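Local atomic coordinates of cobalamin biosynthesis protein CobN (Mycobacterium tuberculosis, PDB entry 7C6O), a protein that serves as the large catalytic subunit of cobaltochelatase, the ATP-dependent enzyme that inserts cobalt into the corrin ring during cobalamin biosynthesis. Residues I281-G286 against G817-A822; H550-L555 against L584-P589; H606-D611 against G839-S844. One frame throughout, in Å; residues are numbered along the deposited sequence.

Interaction 1. Residues I281-G286 against G817-A822; sequences IPILQG and GRFIPA
The Schellman motif that closes helix 807-815 at G817 abuts P282, just where the chain enters strand 283-289. The carbonyl oxygen of G817 lies against the pyrrolidine ring, with G817 O 3.2 Å from P282 CD and 3.4 Å from P282 CG. That oxygen is not left to carbon neighbours alone, because R360 donates to it through NH2. G817 adopts a positive phi of 69°, the left-handed conformation with which a Schellman motif turns the chain out of a helix. Beyond it the chain runs past the strand entrance, and the CA atoms of F819 and I281 are the nearest pair, 5.0 Å apart. I281 turns its backbone, not its side chain, to this neighbour: I281 O is 3.6 Å from F819 CB and 3.7 Å from F819 CD1, meeting the ring obliquely. Strand 283-289 is an interior strand of a mixed sheet, between the parallel strands 246-249 and 321-331; the helix end and the loop after it meet its N-terminal end. With CG of F819 anti to the backbone N (chi1 179°), the ring is carried toward I283, where F819 CE1 makes a loose apolar contact, 4.4 Å, with the delta methyl CD1 of I283. D280, just before 281-286, accepts the F819 N-H through OD1 and forms a salt bridge with the R818 side chain through OD2; R813 NH1 of helix 807-815 donates to the F819 carbonyl.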
ATOM      1  N   ILE A 281       8.872  -4.194 -22.692  1.00 19.87           N
ATOM      2  CA  ILE A 281       7.462  -4.466 -22.968  1.00 18.43           C
ATOM      3  C   ILE A 281       6.735  -4.605 -21.639  1.00 16.85           C
ATOM      4  O   ILE A 281       7.358  -4.865 -20.597  1.00 15.32           O
ATOM      5  CB  ILE A 281       7.279  -5.735 -23.834  1.00 17.95           C
ATOM      6  CG1 ILE A 281       7.876  -6.955 -23.136  1.00 21.34           C
ATOM      7  CG2 ILE A 281       7.887  -5.542 -25.221  1.00 17.61           C
ATOM      8  CD1 ILE A 281       7.683  -8.239 -23.914  1.00 23.94           C
ATOM      9  N   PRO A 282       5.415  -4.414 -21.634  1.00 19.68           N
ATOM     10  CA  PRO A 282       4.654  -4.630 -20.399  1.00 18.21           C
ATOM     11  C   PRO A 282       4.674  -6.096 -20.001  1.00 19.85           C
ATOM     12  O   PRO A 282       4.521  -6.990 -20.838  1.00 18.01           O
ATOM     13  CB  PRO A 282       3.238  -4.167 -20.763  1.00 18.35           C
ATOM     14  CG  PRO A 282       3.417  -3.280 -21.947  1.00 19.83           C
ATOM     15  CD  PRO A 282       4.571  -3.860 -22.704  1.00 18.48           C
ATOM     16  N   ILE A 283       4.876  -6.336 -18.711  1.00 18.97           N
ATOM     17  CA  ILE A 283       4.930  -7.679 -18.145  1.00 16.70           C
ATOM     18  C   ILE A 283       3.827  -7.763 -17.102  1.00 17.17           C
ATOM     19  O   ILE A 283       3.893  -7.093 -16.063  1.00 16.08           O
ATOM     20  CB  ILE A 283       6.305  -7.989 -17.536  1.00 15.82           C
ATOM     21  CG1 ILE A 283       7.401  -7.835 -18.596  1.00 17.24           C
ATOM     22  CG2 ILE A 283       6.321  -9.386 -16.924  1.00 15.96           C
ATOM     23  CD1 ILE A 283       8.807  -8.088 -18.081  1.00 16.06           C
ATOM     24  N   LEU A 284       2.809  -8.575 -17.372  1.00 14.47           N
ATOM     25  CA  LEU A 284       1.606  -8.628 -16.553  1.00 13.10           C
ATOM     26  C   LEU A 284       1.533  -9.968 -15.838  1.00 14.73           C
ATOM     27  O   LEU A 284       1.701 -11.019 -16.464  1.00 17.94           O
ATOM     28  CB  LEU A 284       0.353  -8.419 -17.407  1.00 11.99           C
ATOM     29  CG  LEU A 284       0.272  -7.125 -18.223  1.00 18.41           C
ATOM     30  CD1 LEU A 284       0.946  -7.276 -19.588  1.00 21.27           C
ATOM     31  CD2 LEU A 284      -1.170  -6.678 -18.387  1.00 21.91           C
ATOM     32  N   GLN A 285       1.280  -9.929 -14.532  1.00 16.66           N
ATOM     33  CA  GLN A 285       1.109 -11.154 -13.760  1.00 17.17           C
ATOM     34  C   GLN A 285      -0.331 -11.633 -13.901  1.00 18.33           C
ATOM     35  O   GLN A 285      -1.260 -11.001 -13.384  1.00 16.68           O
ATOM     36  CB  GLN A 285       1.463 -10.930 -12.293  1.00 16.03           C
ATOM     37  CG  GLN A 285       1.568 -12.223 -11.493  1.00 17.84           C
ATOM     38  CD  GLN A 285       2.932 -12.878 -11.629  1.00 17.01           C
ATOM     39  OE1 GLN A 285       3.945 -12.194 -11.744  1.00 18.22           O
ATOM     40  NE2 GLN A 285       2.963 -14.207 -11.618  1.00 15.24           N
ATOM     41  N   GLY A 286      -0.521 -12.739 -14.614  1.00 16.43           N
ATOM     42  CA  GLY A 286      -1.807 -13.402 -14.637  1.00 16.60           C
ATOM     43  C   GLY A 286      -1.885 -14.380 -13.487  1.00 16.86           C
ATOM     44  O   GLY A 286      -1.098 -15.328 -13.424  1.00 15.74           O
ATOM     45  N   GLY A 817       3.304   2.280 -23.740  1.00 20.90           N
ATOM     46  CA  GLY A 817       3.386   0.859 -23.472  1.00 18.90           C
ATOM     47  C   GLY A 817       4.788   0.337 -23.259  1.00 20.40           C
ATOM     48  O   GLY A 817       5.063  -0.826 -23.566  1.00 20.47           O
ATOM     49  N   ARG A 818       5.690   1.165 -22.749  1.00 20.42           N
ATOM     50  CA  ARG A 818       7.039   0.710 -22.459  1.00 19.93           C
ATOM     51  C   ARG A 818       7.121   0.198 -21.026  1.00 19.87           C
ATOM     52  O   ARG A 818       6.235   0.441 -20.203  1.00 21.74           O
ATOM     53  CB  ARG A 818       8.043   1.837 -22.693  1.00 23.62           C
ATOM     54  CG  ARG A 818       7.933   2.431 -24.088  1.00 30.08           C
ATOM     55  CD  ARG A 818       9.221   3.090 -24.533  1.00 36.25           C
ATOM     56  NE  ARG A 818       9.166   3.492 -25.937  1.00 37.45           N
ATOM     57  CZ  ARG A 818       9.657   2.772 -26.941  1.00 39.72           C
ATOM     58  NH1 ARG A 818      10.248   1.607 -26.702  1.00 38.07           N
ATOM     59  NH2 ARG A 818       9.563   3.218 -28.186  1.00 39.74           N
ATOM     60  N   PHE A 819       8.189  -0.541 -20.739  1.00 17.34           N
ATOM     61  CA  PHE A 819       8.384  -1.056 -19.392  1.00 16.08           C
ATOM     62  C   PHE A 819       8.798   0.076 -18.458  1.00 19.13           C
ATOM     63  O   PHE A 819       9.757   0.804 -18.735  1.00 18.64           O
ATOM     64  CB  PHE A 819       9.440  -2.162 -19.385  1.00 15.68           C
ATOM     65  CG  PHE A 819       9.721  -2.719 -18.017  1.00 19.17           C
ATOM     66  CD1 PHE A 819       8.842  -3.612 -17.425  1.00 20.62           C
ATOM     67  CD2 PHE A 819      10.861  -2.346 -17.322  1.00 21.30           C
ATOM     68  CE1 PHE A 819       9.093  -4.127 -16.160  1.00 19.02           C
ATOM     69  CE2 PHE A 819      11.121  -2.856 -16.057  1.00 23.05           C
ATOM     70  CZ  PHE A 819      10.236  -3.748 -15.477  1.00 22.77           C
ATOM     71  N   ILE A 820       8.075   0.226 -17.355  1.00 15.74           N
ATOM     72  CA  ILE A 820       8.350   1.254 -16.356  1.00 17.64           C
ATOM     73  C   ILE A 820       9.145   0.610 -15.226  1.00 17.18           C
ATOM     74  O   ILE A 820       8.609  -0.267 -14.531  1.00 17.98           O
ATOM     75  CB  ILE A 820       7.057   1.892 -15.828  1.00 18.65           C
ATOM     76  CG1 ILE A 820       6.223   2.439 -16.987  1.00 18.52           C
ATOM     77  CG2 ILE A 820       7.378   2.999 -14.827  1.00 17.74           C
ATOM     78  CD1 ILE A 820       6.952   3.458 -17.838  1.00 19.04           C
ATOM     79  N   PRO A 821      10.399   1.004 -15.004  1.00 20.69           N
ATOM     80  CA  PRO A 821      11.213   0.325 -13.992  1.00 19.60           C
ATOM     81  C   PRO A 821      10.637   0.507 -12.599  1.00 18.92           C
ATOM     82  O   PRO A 821      10.035   1.535 -12.277  1.00 16.31           O
ATOM     83  CB  PRO A 821      12.582   1.003 -14.124  1.00 24.01           C
ATOM     84  CG  PRO A 821      12.274   2.349 -14.693  1.00 29.56           C
ATOM     85  CD  PRO A 821      11.109   2.136 -15.622  1.00 26.34           C
ATOM     86  N   ALA A 822      10.820  -0.517 -11.770  1.00 17.24           N
ATOM     87  CA  ALA A 822      10.351  -0.493 -10.394  1.00 16.87           C
ATOM     88  C   ALA A 822      11.451  -0.011  -9.453  1.00 18.55           C
ATOM     89  O   ALA A 822      12.631   0.042  -9.804  1.00 19.33           O
ATOM     90  CB  ALA A 822       9.869  -1.878  -9.963  1.00 12.80           C
TER

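Interaction 2. Residues H550-L555 against L584-P589; sequences HAVVHL and LPLIYP
H550 opens the contact through its carbonyl, which rests against the P585 ring with H550 O 3.3 Å from P585 CD. A551 follows, its methyl CB 4.1 Å from P585 CB. Strands 551-555 and 586-589 run parallel in a beta-alpha-beta unit, their axes approaching to 4.7 Å and helix 576-581 in the connection. V552 uses both backbone groups: its N donates to P585 O and its O accepts from I587 N, each at 2.8 Å and nearly straight. With CG1 anti to its backbone N (chi1 177°), V552 sets CG1 on L586 CD1 and CG2, on the N side, on L584 CD1. V553 sits on the other face of the sheet with I587, where L815 of helix 807-815 covers both. H554 donates from N to I587 O at 3.0 Å, a more bent bond (150°). The H554 side chain lies alongside Y588, with H554 CB 3.9 Å from the centroid of the Y588 ring, over its face. The ring planes are inclined at 45°, and each polar end is held separately, H554 NE2 by S374 and Y588 OH by E562 and the N-H of G559. L555 places CD2 on P589 CG. Because P585 and P589 lack an N-H, H550 O and H554 O meet ring carbons (H554 O to P589 CD, 3.1 Å), and I587 N-H is the one N-H that 584-589 donates to the carbonyls of 550-555.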
ATOM      1  N   HIS A 550      -7.349   5.215 -25.057  1.00 15.34           N
ATOM      2  CA  HIS A 550      -6.293   4.212 -25.070  1.00 15.38           C
ATOM      3  C   HIS A 550      -5.726   3.969 -23.677  1.00 18.17           C
ATOM      4  O   HIS A 550      -5.222   2.874 -23.401  1.00 18.09           O
ATOM      5  CB  HIS A 550      -5.180   4.630 -26.030  1.00 17.07           C
ATOM      6  CG  HIS A 550      -5.584   4.586 -27.471  1.00 18.83           C
ATOM      7  ND1 HIS A 550      -5.864   5.721 -28.201  1.00 22.22           N
ATOM      8  CD2 HIS A 550      -5.775   3.541 -28.310  1.00 21.61           C
ATOM      9  CE1 HIS A 550      -6.200   5.377 -29.433  1.00 23.24           C
ATOM     10  NE2 HIS A 550      -6.154   4.060 -29.525  1.00 21.83           N
ATOM     11  N   ALA A 551      -5.799   4.966 -22.796  1.00 16.37           N
ATOM     12  CA  ALA A 551      -5.296   4.826 -21.436  1.00 17.55           C
ATOM     13  C   ALA A 551      -5.927   5.891 -20.551  1.00 17.22           C
ATOM     14  O   ALA A 551      -6.373   6.941 -21.023  1.00 16.54           O
ATOM     15  CB  ALA A 551      -3.768   4.933 -21.383  1.00 16.58           C
ATOM     16  N   VAL A 552      -5.950   5.601 -19.254  1.00 16.25           N
ATOM     17  CA  VAL A 552      -6.391   6.537 -18.229  1.00 14.54           C
ATOM     18  C   VAL A 552      -5.170   6.967 -17.428  1.00 13.87           C
ATOM     19  O   VAL A 552      -4.351   6.127 -17.034  1.00 14.62           O
ATOM     20  CB  VAL A 552      -7.455   5.909 -17.309  1.00 14.41           C
ATOM     21  CG1 VAL A 552      -7.854   6.885 -16.205  1.00 15.24           C
ATOM     22  CG2 VAL A 552      -8.669   5.475 -18.116  1.00 15.85           C
ATOM     23  N   VAL A 553      -5.039   8.270 -17.205  1.00 14.88           N
ATOM     24  CA  VAL A 553      -4.049   8.825 -16.291  1.00 14.24           C
ATOM     25  C   VAL A 553      -4.805   9.441 -15.123  1.00 11.85           C
ATOM     26  O   VAL A 553      -5.591  10.378 -15.311  1.00 15.17           O
ATOM     27  CB  VAL A 553      -3.149   9.866 -16.976  1.00 15.78           C
ATOM     28  CG1 VAL A 553      -2.146  10.441 -15.977  1.00 18.63           C
ATOM     29  CG2 VAL A 553      -2.429   9.258 -18.174  1.00 15.71           C
ATOM     30  N   HIS A 554      -4.585   8.917 -13.921  1.00 12.62           N
ATOM     31  CA  HIS A 554      -5.159   9.502 -12.716  1.00 11.91           C
ATOM     32  C   HIS A 554      -4.094  10.303 -11.984  1.00 13.95           C
ATOM     33  O   HIS A 554      -3.012   9.783 -11.693  1.00 18.06           O
ATOM     34  CB  HIS A 554      -5.740   8.439 -11.785  1.00 14.70           C
ATOM     35  CG  HIS A 554      -6.638   9.012 -10.734  1.00 16.24           C
ATOM     36  ND1 HIS A 554      -8.012   8.945 -10.814  1.00 16.08           N
ATOM     37  CD2 HIS A 554      -6.359   9.702  -9.603  1.00 17.47           C
ATOM     38  CE1 HIS A 554      -8.541   9.551  -9.765  1.00 18.24           C
ATOM     39  NE2 HIS A 554      -7.560  10.020  -9.016  1.00 16.92           N
ATOM     40  N   LEU A 555      -4.409  11.555 -11.664  1.00 17.47           N
ATOM     41  CA  LEU A 555      -3.413  12.498 -11.163  1.00 23.54           C
ATOM     42  C   LEU A 555      -3.377  12.494  -9.636  1.00 25.99           C
ATOM     43  O   LEU A 555      -4.268  13.043  -8.982  1.00 27.67           O
ATOM     44  CB  LEU A 555      -3.696  13.898 -11.700  1.00 27.88           C
ATOM     45  CG  LEU A 555      -3.222  14.083 -13.140  1.00 34.16           C
ATOM     46  CD1 LEU A 555      -3.430  15.515 -13.596  1.00 36.28           C
ATOM     47  CD2 LEU A 555      -1.761  13.677 -13.263  1.00 34.80           C
ATOM     48  N   LEU A 584      -9.065  -1.042 -19.352  1.00 14.46           N
ATOM     49  CA  LEU A 584      -8.398   0.242 -19.579  1.00 13.07           C
ATOM     50  C   LEU A 584      -7.046   0.301 -18.880  1.00 15.57           C
ATOM     51  O   LEU A 584      -6.981   0.111 -17.657  1.00 14.66           O
ATOM     52  CB  LEU A 584      -9.277   1.387 -19.088  1.00 15.66           C
ATOM     53  CG  LEU A 584     -10.483   1.775 -19.937  1.00 18.05           C
ATOM     54  CD1 LEU A 584     -11.381   2.716 -19.152  1.00 16.82           C
ATOM     55  CD2 LEU A 584     -10.030   2.424 -21.236  1.00 17.66           C
ATOM     56  N   PRO A 585      -5.953   0.559 -19.599  1.00 13.66           N
ATOM     57  CA  PRO A 585      -4.672   0.800 -18.925  1.00 13.89           C
ATOM     58  C   PRO A 585      -4.769   2.019 -18.020  1.00 14.05           C
ATOM     59  O   PRO A 585      -5.380   3.030 -18.373  1.00 15.93           O
ATOM     60  CB  PRO A 585      -3.695   1.032 -20.085  1.00 12.87           C
ATOM     61  CG  PRO A 585      -4.343   0.363 -21.268  1.00 14.75           C
ATOM     62  CD  PRO A 585      -5.817   0.560 -21.067  1.00 13.82           C
ATOM     63  N   LEU A 586      -4.173   1.909 -16.835  1.00 14.64           N
ATOM     64  CA  LEU A 586      -4.214   2.966 -15.831  1.00 13.73           C
ATOM     65  C   LEU A 586      -2.792   3.360 -15.457  1.00 15.16           C
ATOM     66  O   LEU A 586      -2.019   2.530 -14.964  1.00 15.54           O
ATOM     67  CB  LEU A 586      -4.997   2.519 -14.593  1.00 15.71           C
ATOM     68  CG  LEU A 586      -5.041   3.476 -13.397  1.00 15.14           C
ATOM     69  CD1 LEU A 586      -5.666   4.809 -13.781  1.00 17.72           C
ATOM     70  CD2 LEU A 586      -5.791   2.845 -12.222  1.00 11.20           C
ATOM     71  N   ILE A 587      -2.453   4.622 -15.697  1.00 14.96           N
ATOM     72  CA  ILE A 587      -1.153   5.190 -15.361  1.00 15.08           C
ATOM     73  C   ILE A 587      -1.378   6.217 -14.262  1.00 13.76           C
ATOM     74  O   ILE A 587      -2.281   7.055 -14.367  1.00 13.94           O
ATOM     75  CB  ILE A 587      -0.485   5.815 -16.597  1.00 15.36           C
ATOM     76  CG1 ILE A 587      -0.335   4.756 -17.694  1.00 18.14           C
ATOM     77  CG2 ILE A 587       0.864   6.420 -16.230  1.00 14.25           C
ATOM     78  CD1 ILE A 587      -0.142   5.330 -19.074  1.00 21.05           C
ATOM     79  N   TYR A 588      -0.563   6.156 -13.211  1.00 13.23           N
ATOM     80  CA  TYR A 588      -0.932   6.727 -11.917  1.00 14.90           C
ATOM     81  C   TYR A 588       0.268   7.385 -11.250  1.00 14.12           C
ATOM     82  O   TYR A 588       0.987   6.748 -10.470  1.00 12.88           O
ATOM     83  CB  TYR A 588      -1.517   5.636 -11.019  1.00 13.40           C
ATOM     84  CG  TYR A 588      -2.614   6.052 -10.062  1.00 15.65           C
ATOM     85  CD1 TYR A 588      -2.620   7.304  -9.460  1.00 15.38           C
ATOM     86  CD2 TYR A 588      -3.639   5.166  -9.748  1.00 18.02           C
ATOM     87  CE1 TYR A 588      -3.628   7.661  -8.573  1.00 16.91           C
ATOM     88  CE2 TYR A 588      -4.645   5.514  -8.872  1.00 19.60           C
ATOM     89  CZ  TYR A 588      -4.637   6.757  -8.286  1.00 18.50           C
ATOM     90  OH  TYR A 588      -5.646   7.087  -7.413  1.00 21.47           O
ATOM     91  N   PRO A 589       0.518   8.663 -11.533  1.00 14.63           N
ATOM     92  CA  PRO A 589       1.526   9.400 -10.757  1.00 12.31           C
ATOM     93  C   PRO A 589       1.178   9.368  -9.274  1.00 14.60           C
ATOM     94  O   PRO A 589       0.033   9.608  -8.886  1.00 12.48           O
ATOM     95  CB  PRO A 589       1.452  10.818 -11.333  1.00 12.02           C
ATOM     96  CG  PRO A 589       0.930  10.621 -12.730  1.00 14.33           C
ATOM     97  CD  PRO A 589      -0.033   9.472 -12.637  1.00 14.98           C
TER

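Interaction 3. Residues H606-D611 against G839-S844; sequences HAVLVD and GRNFYS
D611 grips the loop at G839 and R840 with main chain and carboxylate together. Its carbonyl takes the G839 N-H, with D611 O 2.7 Å from G839 N. Its carboxylate takes the next N-H, R840 N to D611 OD1 at 2.8 Å and almost perfectly straight (176°), although the donor stands well above the carboxylate plane. In the opposite sense D611 N donates to R840 O, also at 2.8 Å, the donor lying out of the carbonyl plane. The D611 side chain reaches this position by setting CG between its own N and carbonyl carbon (chi1 63°), which folds the carboxylate toward the loop. A fourth bond, weak, runs from L609 N to N841 OD1 at 3.1 Å; K602 of helix 595-604 also donates to that amide oxygen and to F842 O. A water lies 2.6 Å from D611 OD2, the other carboxylate oxygen, and is a weak partner of R840 NH2, whose stronger partner is the carbonyl of N834.

Apolar contacts flank these bonds. L609 CD1 presses onto one face of the F842 ring in a CH-pi contact, offset toward the rim and 3.5 Å from F842 CZ. D611 OD2 lies at the edge of the same ring, in its plane and 3.6 Å from F842 CD2. V610 CG1 rests on G839 CA, and G839 holds a positive phi of 78°. Strand 608-612 pairs with strand 586-591; the amide and carbonyl of the buried D611 are satisfied by the backbone of the 839-844 segment, outside that ladder, and D611 OD1 holds the N-H of R840, adding a side-chain tie to the two backbone bonds.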
ATOM      1  N   HIS A 606      -4.965  -2.658 -11.461  1.00 13.45           N
ATOM      2  CA  HIS A 606      -3.807  -2.942 -12.311  1.00 14.20           C
ATOM      3  C   HIS A 606      -3.005  -1.701 -12.695  1.00 11.38           C
ATOM      4  O   HIS A 606      -2.530  -1.590 -13.829  1.00 15.44           O
ATOM      5  CB  HIS A 606      -4.235  -3.696 -13.579  1.00 13.83           C
ATOM      6  CG  HIS A 606      -5.277  -2.993 -14.395  1.00 14.90           C
ATOM      7  ND1 HIS A 606      -6.620  -3.288 -14.296  1.00 14.73           N
ATOM      8  CD2 HIS A 606      -5.172  -2.028 -15.339  1.00 12.32           C
ATOM      9  CE1 HIS A 606      -7.298  -2.527 -15.136  1.00 14.56           C
ATOM     10  NE2 HIS A 606      -6.444  -1.751 -15.778  1.00 14.78           N
ATOM     11  N   ALA A 607      -2.825  -0.779 -11.754  1.00 12.47           N
ATOM     12  CA  ALA A 607      -2.207   0.497 -12.078  1.00 13.10           C
ATOM     13  C   ALA A 607      -0.715   0.342 -12.346  1.00 15.83           C
ATOM     14  O   ALA A 607      -0.035  -0.482 -11.728  1.00 13.58           O
ATOM     15  CB  ALA A 607      -2.423   1.497 -10.943  1.00 14.99           C
ATOM     16  N   VAL A 608      -0.214   1.137 -13.285  1.00 13.42           N
ATOM     17  CA  VAL A 608       1.215   1.369 -13.454  1.00  9.90           C
ATOM     18  C   VAL A 608       1.520   2.702 -12.788  1.00 13.22           C
ATOM     19  O   VAL A 608       1.163   3.762 -13.313  1.00 13.04           O
ATOM     20  CB  VAL A 608       1.627   1.378 -14.933  1.00 13.84           C
ATOM     21  CG1 VAL A 608       3.101   1.744 -15.074  1.00 13.16           C
ATOM     22  CG2 VAL A 608       1.347   0.028 -15.581  1.00 14.01           C
ATOM     23  N   LEU A 609       2.157   2.661 -11.623  1.00 12.59           N
ATOM     24  CA  LEU A 609       2.519   3.890 -10.934  1.00 13.93           C
ATOM     25  C   LEU A 609       3.723   4.540 -11.601  1.00 14.04           C
ATOM     26  O   LEU A 609       4.594   3.869 -12.157  1.00 14.54           O
ATOM     27  CB  LEU A 609       2.843   3.620  -9.464  1.00 12.50           C
ATOM     28  CG  LEU A 609       1.812   2.876  -8.615  1.00 13.50           C
ATOM     29  CD1 LEU A 609       2.279   2.822  -7.171  1.00 15.64           C
ATOM     30  CD2 LEU A 609       0.433   3.518  -8.717  1.00 11.26           C
ATOM     31  N   VAL A 610       3.756   5.869 -11.553  1.00 14.47           N
ATOM     32  CA  VAL A 610       4.956   6.645 -11.849  1.00 12.18           C
ATOM     33  C   VAL A 610       5.164   7.518 -10.622  1.00 15.79           C
ATOM     34  O   VAL A 610       4.528   8.569 -10.490  1.00 15.43           O
ATOM     35  CB  VAL A 610       4.824   7.493 -13.120  1.00 12.94           C
ATOM     36  CG1 VAL A 610       6.118   8.259 -13.380  1.00 15.34           C
ATOM     37  CG2 VAL A 610       4.471   6.623 -14.313  1.00 12.48           C
ATOM     38  N   ASP A 611       6.024   7.084  -9.705  1.00 14.68           N
ATOM     39  CA  ASP A 611       6.043   7.796  -8.440  1.00 12.64           C
ATOM     40  C   ASP A 611       6.754   9.136  -8.594  1.00 13.53           C
ATOM     41  O   ASP A 611       7.533   9.356  -9.525  1.00 17.21           O
ATOM     42  CB  ASP A 611       6.648   6.942  -7.314  1.00 14.45           C
ATOM     43  CG  ASP A 611       8.108   6.577  -7.528  1.00 17.13           C
ATOM     44  OD1 ASP A 611       8.762   7.089  -8.456  1.00 16.63           O
ATOM     45  OD2 ASP A 611       8.603   5.751  -6.731  1.00 18.79           O
ATOM     46  N   GLY A 839       9.912   8.601 -10.483  1.00 15.98           N
ATOM     47  CA  GLY A 839       9.605   8.190 -11.836  1.00 16.75           C
ATOM     48  C   GLY A 839       9.539   6.694 -12.030  1.00 18.26           C
ATOM     49  O   GLY A 839       9.677   6.222 -13.162  1.00 19.41           O
ATOM     50  N   ARG A 840       9.326   5.932 -10.960  1.00 17.59           N
ATOM     51  CA  ARG A 840       9.338   4.480 -11.004  1.00 16.82           C
ATOM     52  C   ARG A 840       8.016   3.915 -10.491  1.00 17.01           C
ATOM     53  O   ARG A 840       7.299   4.551  -9.713  1.00 16.94           O
ATOM     54  CB  ARG A 840      10.510   3.919 -10.181  1.00 16.86           C
ATOM     55  CG  ARG A 840      11.877   4.363 -10.682  1.00 17.47           C
ATOM     56  CD  ARG A 840      13.013   3.689  -9.920  1.00 17.65           C
ATOM     57  NE  ARG A 840      13.129   4.184  -8.551  1.00 18.36           N
ATOM     58  CZ  ARG A 840      14.055   3.780  -7.685  1.00 20.36           C
ATOM     59  NH1 ARG A 840      14.954   2.870  -8.041  1.00 21.55           N
ATOM     60  NH2 ARG A 840      14.082   4.285  -6.460  1.00 15.96           N
ATOM     61  N   ASN A 841       7.701   2.703 -10.944  1.00 14.41           N
ATOM     62  CA  ASN A 841       6.501   1.982 -10.512  1.00 13.88           C
ATOM     63  C   ASN A 841       6.860   1.204  -9.252  1.00 16.43           C
ATOM     64  O   ASN A 841       7.289   0.051  -9.314  1.00 17.22           O
ATOM     65  CB  ASN A 841       6.007   1.070 -11.630  1.00 13.99           C
ATOM     66  CG  ASN A 841       4.756   0.306 -11.253  1.00 13.55           C
ATOM     67  OD1 ASN A 841       4.068   0.653 -10.294  1.00 14.35           O
ATOM     68  ND2 ASN A 841       4.453  -0.744 -12.012  1.00 11.54           N
ATOM     69  N   PHE A 842       6.673   1.828  -8.088  1.00 14.97           N
ATOM     70  CA  PHE A 842       7.365   1.324  -6.910  1.00 14.42           C
ATOM     71  C   PHE A 842       6.763   0.014  -6.400  1.00 15.14           C
ATOM     72  O   PHE A 842       5.609  -0.330  -6.669  1.00 12.34           O
ATOM     73  CB  PHE A 842       7.419   2.378  -5.783  1.00 13.33           C
ATOM     74  CG  PHE A 842       6.072   2.849  -5.242  1.00 14.34           C
ATOM     75  CD1 PHE A 842       5.158   1.971  -4.675  1.00 12.96           C
ATOM     76  CD2 PHE A 842       5.782   4.206  -5.208  1.00 13.35           C
ATOM     77  CE1 PHE A 842       3.956   2.430  -4.151  1.00 13.33           C
ATOM     78  CE2 PHE A 842       4.586   4.673  -4.680  1.00 13.58           C
ATOM     79  CZ  PHE A 842       3.673   3.787  -4.153  1.00 13.99           C
ATOM     80  N   TYR A 843       7.594  -0.737  -5.681  1.00 13.96           N
ATOM     81  CA  TYR A 843       7.168  -1.858  -4.858  1.00 13.49           C
ATOM     82  C   TYR A 843       7.331  -1.471  -3.392  1.00 14.56           C
ATOM     83  O   TYR A 843       7.785  -0.372  -3.065  1.00 17.53           O
ATOM     84  CB  TYR A 843       7.957  -3.124  -5.207  1.00 14.40           C
ATOM     85  CG  TYR A 843       9.463  -3.001  -5.098  1.00 15.44           C
ATOM     86  CD1 TYR A 843      10.115  -3.222  -3.888  1.00 17.14           C
ATOM     87  CD2 TYR A 843      10.239  -2.694  -6.210  1.00 15.39           C
ATOM     88  CE1 TYR A 843      11.492  -3.124  -3.787  1.00 16.02           C
ATOM     89  CE2 TYR A 843      11.619  -2.598  -6.118  1.00 15.55           C
ATOM     90  CZ  TYR A 843      12.239  -2.816  -4.904  1.00 17.63           C
ATOM     91  OH  TYR A 843      13.611  -2.722  -4.808  1.00 18.82           O
ATOM     92  N   SER A 844       6.953  -2.382  -2.492  1.00 13.85           N
ATOM     93  CA  SER A 844       6.970  -2.064  -1.073  1.00 16.96           C
ATOM     94  C   SER A 844       7.860  -3.066  -0.355  1.00 18.39           C
ATOM     95  O   SER A 844       9.093  -2.956  -0.420  1.00 16.60           O
ATOM     96  CB  SER A 844       5.545  -2.009  -0.511  1.00 13.10           C
ATOM     97  OG  SER A 844       4.827  -3.198  -0.793  1.00 14.71           O
TER
HETATM   98  O   HOH W   1      10.937   4.882  -6.123  1.00 15.89           O

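How the interactions relate
Interactions 2 and 3 reach the same mixed sheet, in which strands 586-591 and 608-612 are parallel neighbours; their centres are 12 Å apart. L586 O and V608 N, 2.8 Å apart, probably form a hydrogen bond, and L584 O is 2.7 Å from H606 NE2. Interactions 1 and 3 share the connection between helices 807-815 and 853-874, which doubles back so that P821 O comes 2.9 Å from N841 N. Interactions 1 and 2 stay about 7 Å apart at their nearest atoms, but helix 807-815 bridges them: its C-terminal Schellman motif at G817 belongs to interaction 1, and its L815 touches A551, V553 and I587 of interaction 2. The sodium site (D125, S127) involves none of them.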